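Local atomic coordinates of chloride intracellular channel exc-4 (PDB entry 2YV9), a protein that may insert into membranes as a chloride channel and is required to regulate lumen size in the growing excretory canal of the nematode. Residues I123-L126 / Y127-K131; D192-L195 / M196-H200. All coordinates share one frame; numbering follows the deposited sequence.

How the contacts relate
Both contacts are local, each made along one helix of the all-helical C-terminal half of a GST-like fold. Contact 1 lies on helix 117-140 and comes first in the chain. Contact 2 lies on helix 190-210, deep in the molecule, its centre about 4 Å from the centre of the chain. The centres of the two contacts are about 11 Å apart, and the two helices touch there. L126 packs against L195 and L199, with L126 CD2 3.8 Å from L195 CD1. I123 meets R198 and E194. Contact 1 also turns a polar side toward the second subunit. Contact 2 reaches helix 38-52 of the thioredoxin-like N-terminal domain, part of segment 38-58, predicted to span the membrane after insertion.

Contact 1: I123-L126 / Y127-K131; sequences IENL and YRNFK
Four backbone hydrogen bonds of the i to i+4 kind join 123-126 to 127-131 within helix 117-140; R128 N to E124 O, at 2.9 Å, is one of them. One turn apart, the side chains of E124 and R128 form a salt bridge. R128 NH1 donates to E124 OE1 at 3.0 Å, with an N-H...O angle of 144°. OE1 accepts with its syn lone pair and lies near the guanidinium plane. Carboxylate and guanidinium are nearly coplanar. E124 CG stands anti to the backbone N (chi1 179°), and a bend at chi2 (-77°) brings the carboxylate back to R128. R128 NH2 makes a second salt bridge, to E88 of the second subunit. A leucine at R128 would probably leave both E124 and that E88 without their positive partner. On the inner side, L126 and F130 pack on I202 of helix 190-210. Y127 turns its hydroxyl to Y248 and hydrogen-bonds to the hydroxyl there. Within 127-131, K131 CG lies over the rim of one face of the Y127 ring. One arginine thus holds two carboxylates, one within its own helix and one across the subunit interface.

Contact 2: D192-L195 / M196-H200; sequences DCEL and MPRLH
A proline kink in helix 190-210, buried in the C-terminal helical domain, sets the contact between 192-195 and 196-200. P197 has no N-H to give, so C193 O gets no backbone bond from the next turn. The proline ring lies against that oxygen instead, with P197 CG 3.3 Å from C193 O. A water lies 2.8 Å from C193 O, to which it probably donates, and accepts a weak bond from R198 NH1. The helix bonds on both sides of the gap persist. M196 N reaches D192 O at 2.9 Å. L199 N reaches L195 O at 2.8 Å, nearly straight. The backbone bond from R198 N to E194 O is weak, at 3.4 Å. R198 makes a second bond to the same oxygen, NH1 to E194 O at 2.9 Å. The oxygen lies at the guanidinium edge, 8° out of its plane. The R198 chain is extended from CG to NE, and its last turn (chi4 65°) brings NH1 back to the side of the E194 carbonyl, well off the line of its C=O bond. In this GST-like fold the kinked turn faces several elements. C193 and P197 touch helix 38-52, while R198 makes a cation-pi contact with Y127 of helix 117-140. L195 CG and L199 CD1 meet at 3.8 Å, and both leucines pack on Y224 of helix 219-228. D192 OD1 shares a hydrogen bond with the hydroxyl of Y224.

Contact 1: I123-L126 / Y127-K131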
loop_
_atom_site.group_PDB
_atom_site.type_symbol
_atom_site.label_atom_id
_atom_site.label_comp_id
_atom_site.label_asym_id
_atom_site.label_seq_id
_atom_site.Cartn_x
_atom_site.Cartn_y
_atom_site.Cartn_z
ATOM N N ILE A 123 -0.829 7.700 -17.105
ATOM C CA ILE A 123 -0.891 6.324 -16.570
ATOM C C ILE A 123 -2.233 6.073 -15.902
ATOM O O ILE A 123 -2.886 5.026 -16.115
ATOM C CB ILE A 123 0.264 6.046 -15.590
ATOM C CG1 ILE A 123 1.612 6.102 -16.350
ATOM C CG2 ILE A 123 0.107 4.692 -14.827
ATOM C CD1 ILE A 123 2.907 6.127 -15.462
ATOM N N GLU A 124 -2.628 6.970 -15.017
ATOM C CA GLU A 124 -3.888 6.810 -14.262
ATOM C C GLU A 124 -5.069 6.800 -15.240
ATOM O O GLU A 124 -5.989 5.972 -15.133
ATOM C CB GLU A 124 -4.092 7.981 -13.323
ATOM C CG GLU A 124 -5.381 7.926 -12.510
ATOM C CD GLU A 124 -6.635 8.310 -13.307
ATOM O OE1 GLU A 124 -6.573 9.161 -14.211
ATOM O OE2 GLU A 124 -7.722 7.772 -13.007
ATOM N N ASN A 125 -5.048 7.710 -16.213
ATOM C CA ASN A 125 -6.209 7.866 -17.070
ATOM C C ASN A 125 -6.357 6.618 -17.962
ATOM O O ASN A 125 -7.475 6.122 -18.222
ATOM C CB ASN A 125 -6.101 9.131 -17.922
ATOM C CG ASN A 125 -7.466 9.651 -18.396
ATOM O OD1 ASN A 125 -8.444 8.935 -18.453
ATOM N ND2 ASN A 125 -7.506 10.935 -18.729
ATOM N N LEU A 126 -5.214 6.099 -18.428
ATOM C CA LEU A 126 -5.249 4.880 -19.257
ATOM C C LEU A 126 -5.878 3.730 -18.453
ATOM O O LEU A 126 -6.827 3.045 -18.916
ATOM C CB LEU A 126 -3.836 4.505 -19.662
ATOM C CG LEU A 126 -3.704 3.133 -20.310
ATOM C CD1 LEU A 126 -4.474 3.068 -21.640
ATOM C CD2 LEU A 126 -2.164 2.752 -20.403
ATOM N N TYR A 127 -5.325 3.476 -17.271
ATOM C CA TYR A 127 -5.761 2.248 -16.542
ATOM C C TYR A 127 -7.175 2.387 -16.013
ATOM O O TYR A 127 -7.921 1.417 -15.974
ATOM C CB TYR A 127 -4.790 1.866 -15.438
ATOM C CG TYR A 127 -4.920 0.461 -14.982
ATOM C CD1 TYR A 127 -4.665 -0.589 -15.819
ATOM C CD2 TYR A 127 -5.239 0.211 -13.683
ATOM C CE1 TYR A 127 -4.807 -1.900 -15.362
ATOM C CE2 TYR A 127 -5.381 -1.066 -13.202
ATOM C CZ TYR A 127 -5.160 -2.107 -14.030
ATOM O OH TYR A 127 -5.342 -3.356 -13.446
ATOM N N ARG A 128 -7.550 3.603 -15.640
ATOM C CA ARG A 128 -8.947 3.892 -15.229
ATOM C C ARG A 128 -9.932 3.547 -16.365
ATOM O O ARG A 128 -10.975 2.872 -16.163
ATOM C CB ARG A 128 -9.032 5.340 -14.874
ATOM C CG ARG A 128 -10.417 5.957 -14.701
ATOM C CD ARG A 128 -10.142 7.411 -14.361
ATOM N NE ARG A 128 -10.887 8.331 -15.168
ATOM C CZ ARG A 128 -10.486 9.551 -15.507
ATOM N NH1 ARG A 128 -9.303 10.091 -15.135
ATOM N NH2 ARG A 128 -11.331 10.284 -16.240
ATOM N N ASN A 129 -9.633 3.984 -17.576
ATOM C CA ASN A 129 -10.547 3.663 -18.664
ATOM C C ASN A 129 -10.558 2.165 -19.034
ATOM O O ASN A 129 -11.592 1.614 -19.410
ATOM C CB ASN A 129 -10.296 4.530 -19.878
ATOM C CG ASN A 129 -10.851 5.920 -19.689
ATOM O OD1 ASN A 129 -10.124 6.896 -19.726
ATOM N ND2 ASN A 129 -12.143 6.015 -19.520
ATOM N N PHE A 130 -9.398 1.523 -18.934
ATOM C CA PHE A 130 -9.302 0.069 -19.136
ATOM C C PHE A 130 -10.233 -0.636 -18.140
ATOM O O PHE A 130 -11.002 -1.491 -18.529
ATOM C CB PHE A 130 -7.868 -0.414 -18.937
ATOM C CG PHE A 130 -7.713 -1.919 -18.899
ATOM C CD1 PHE A 130 -7.947 -2.714 -20.011
ATOM C CD2 PHE A 130 -7.297 -2.511 -17.726
ATOM C CE1 PHE A 130 -7.753 -4.110 -19.931
ATOM C CE2 PHE A 130 -7.114 -3.900 -17.656
ATOM C CZ PHE A 130 -7.335 -4.671 -18.759
ATOM N N LYS A 131 -10.127 -0.278 -16.861
ATOM C CA LYS A 131 -10.951 -0.956 -15.821
ATOM C C LYS A 131 -12.442 -0.759 -16.109
ATOM O O LYS A 131 -13.280 -1.701 -15.961
ATOM C CB LYS A 131 -10.576 -0.397 -14.459
ATOM C CG LYS A 131 -9.198 -0.929 -13.970
ATOM C CD LYS A 131 -8.931 -0.493 -12.534
ATOM C CE LYS A 131 -8.633 0.997 -12.431
ATOM N NZ LYS A 131 -8.346 1.408 -10.995
#

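Contact 2: D192-L195 / M196-H200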
loop_
_atom_site.group_PDB
_atom_site.type_symbol
_atom_site.label_atom_id
_atom_site.label_comp_id
_atom_site.label_asym_id
_atom_site.label_seq_id
_atom_site.Cartn_x
_atom_site.Cartn_y
_atom_site.Cartn_z
ATOM N N ASP A 192 7.978 3.911 -15.652
ATOM C CA ASP A 192 8.044 2.672 -16.446
ATOM C C ASP A 192 7.623 1.485 -15.638
ATOM O O ASP A 192 7.014 0.542 -16.176
ATOM C CB ASP A 192 9.439 2.465 -16.920
ATOM C CG ASP A 192 9.918 3.690 -17.728
ATOM O OD1 ASP A 192 9.278 4.027 -18.746
ATOM O OD2 ASP A 192 10.891 4.358 -17.287
ATOM N N CYS A 193 7.984 1.524 -14.361
ATOM C CA CYS A 193 7.687 0.423 -13.452
ATOM C C CYS A 193 6.157 0.324 -13.233
ATOM O O CYS A 193 5.651 -0.747 -12.850
ATOM C CB CYS A 193 8.429 0.542 -12.191
ATOM S SG CYS A 193 10.237 0.411 -12.443
ATOM N N GLU A 194 5.423 1.409 -13.540
ATOM C CA GLU A 194 3.959 1.455 -13.463
ATOM C C GLU A 194 3.290 1.233 -14.830
ATOM O O GLU A 194 2.353 0.437 -14.976
ATOM C CB GLU A 194 3.518 2.780 -12.875
ATOM C CG GLU A 194 4.056 2.920 -11.449
ATOM C CD GLU A 194 4.051 4.336 -10.911
ATOM O OE1 GLU A 194 3.583 5.259 -11.619
ATOM O OE2 GLU A 194 4.468 4.493 -9.730
ATOM N N LEU A 195 3.764 1.933 -15.840
ATOM C CA LEU A 195 3.131 1.839 -17.187
ATOM C C LEU A 195 3.418 0.534 -17.900
ATOM O O LEU A 195 2.557 0.021 -18.577
ATOM C CB LEU A 195 3.666 2.993 -18.072
ATOM C CG LEU A 195 2.996 3.134 -19.429
ATOM C CD1 LEU A 195 1.460 3.259 -19.265
ATOM C CD2 LEU A 195 3.608 4.357 -20.191
ATOM N N MET A 196 4.650 0.006 -17.846
ATOM C CA MET A 196 4.928 -1.148 -18.688
ATOM C C MET A 196 4.069 -2.354 -18.200
ATOM O O MET A 196 3.402 -2.996 -19.006
ATOM C CB MET A 196 6.421 -1.473 -18.738
ATOM C CG MET A 196 7.214 -0.431 -19.509
ATOM S SD MET A 196 9.010 -0.812 -19.372
ATOM C CE MET A 196 9.590 0.065 -20.867
ATOM N N PRO A 197 4.045 -2.591 -16.879
ATOM C CA PRO A 197 3.075 -3.691 -16.469
ATOM C C PRO A 197 1.614 -3.417 -16.858
ATOM O O PRO A 197 0.954 -4.302 -17.356
ATOM C CB PRO A 197 3.271 -3.741 -14.948
ATOM C CG PRO A 197 4.725 -3.242 -14.741
ATOM C CD PRO A 197 4.855 -2.110 -15.755
ATOM N N ARG A 198 1.153 -2.170 -16.738
ATOM C CA ARG A 198 -0.223 -1.832 -17.129
ATOM C C ARG A 198 -0.460 -2.101 -18.633
ATOM O O ARG A 198 -1.480 -2.672 -19.056
ATOM C CB ARG A 198 -0.608 -0.455 -16.654
ATOM C CG ARG A 198 -0.727 -0.381 -15.122
ATOM C CD ARG A 198 -0.911 1.060 -14.576
ATOM N NE ARG A 198 -1.229 1.081 -13.145
ATOM C CZ ARG A 198 -0.406 0.662 -12.191
ATOM N NH1 ARG A 198 0.826 0.265 -12.502
ATOM N NH2 ARG A 198 -0.796 0.647 -10.926
ATOM N N LEU A 199 0.485 -1.674 -19.461
ATOM C CA LEU A 199 0.371 -1.927 -20.876
ATOM C C LEU A 199 0.306 -3.410 -21.186
ATOM O O LEU A 199 -0.500 -3.825 -22.000
ATOM C CB LEU A 199 1.494 -1.243 -21.636
ATOM C CG LEU A 199 1.437 0.256 -21.778
ATOM C CD1 LEU A 199 2.772 0.828 -22.389
ATOM C CD2 LEU A 199 0.247 0.736 -22.703
ATOM N N HIS A 200 1.173 -4.188 -20.554
ATOM C CA HIS A 200 1.215 -5.629 -20.820
ATOM C C HIS A 200 -0.076 -6.281 -20.348
ATOM O O HIS A 200 -0.652 -7.111 -21.073
ATOM C CB HIS A 200 2.357 -6.265 -20.071
ATOM C CG HIS A 200 2.557 -7.696 -20.430
ATOM N ND1 HIS A 200 2.820 -8.132 -21.718
ATOM C CD2 HIS A 200 2.470 -8.811 -19.667
ATOM C CE1 HIS A 200 2.901 -9.454 -21.712
ATOM N NE2 HIS A 200 2.691 -9.887 -20.487
HETATM O O HOH W 1 3.112 -1.764 -12.118
#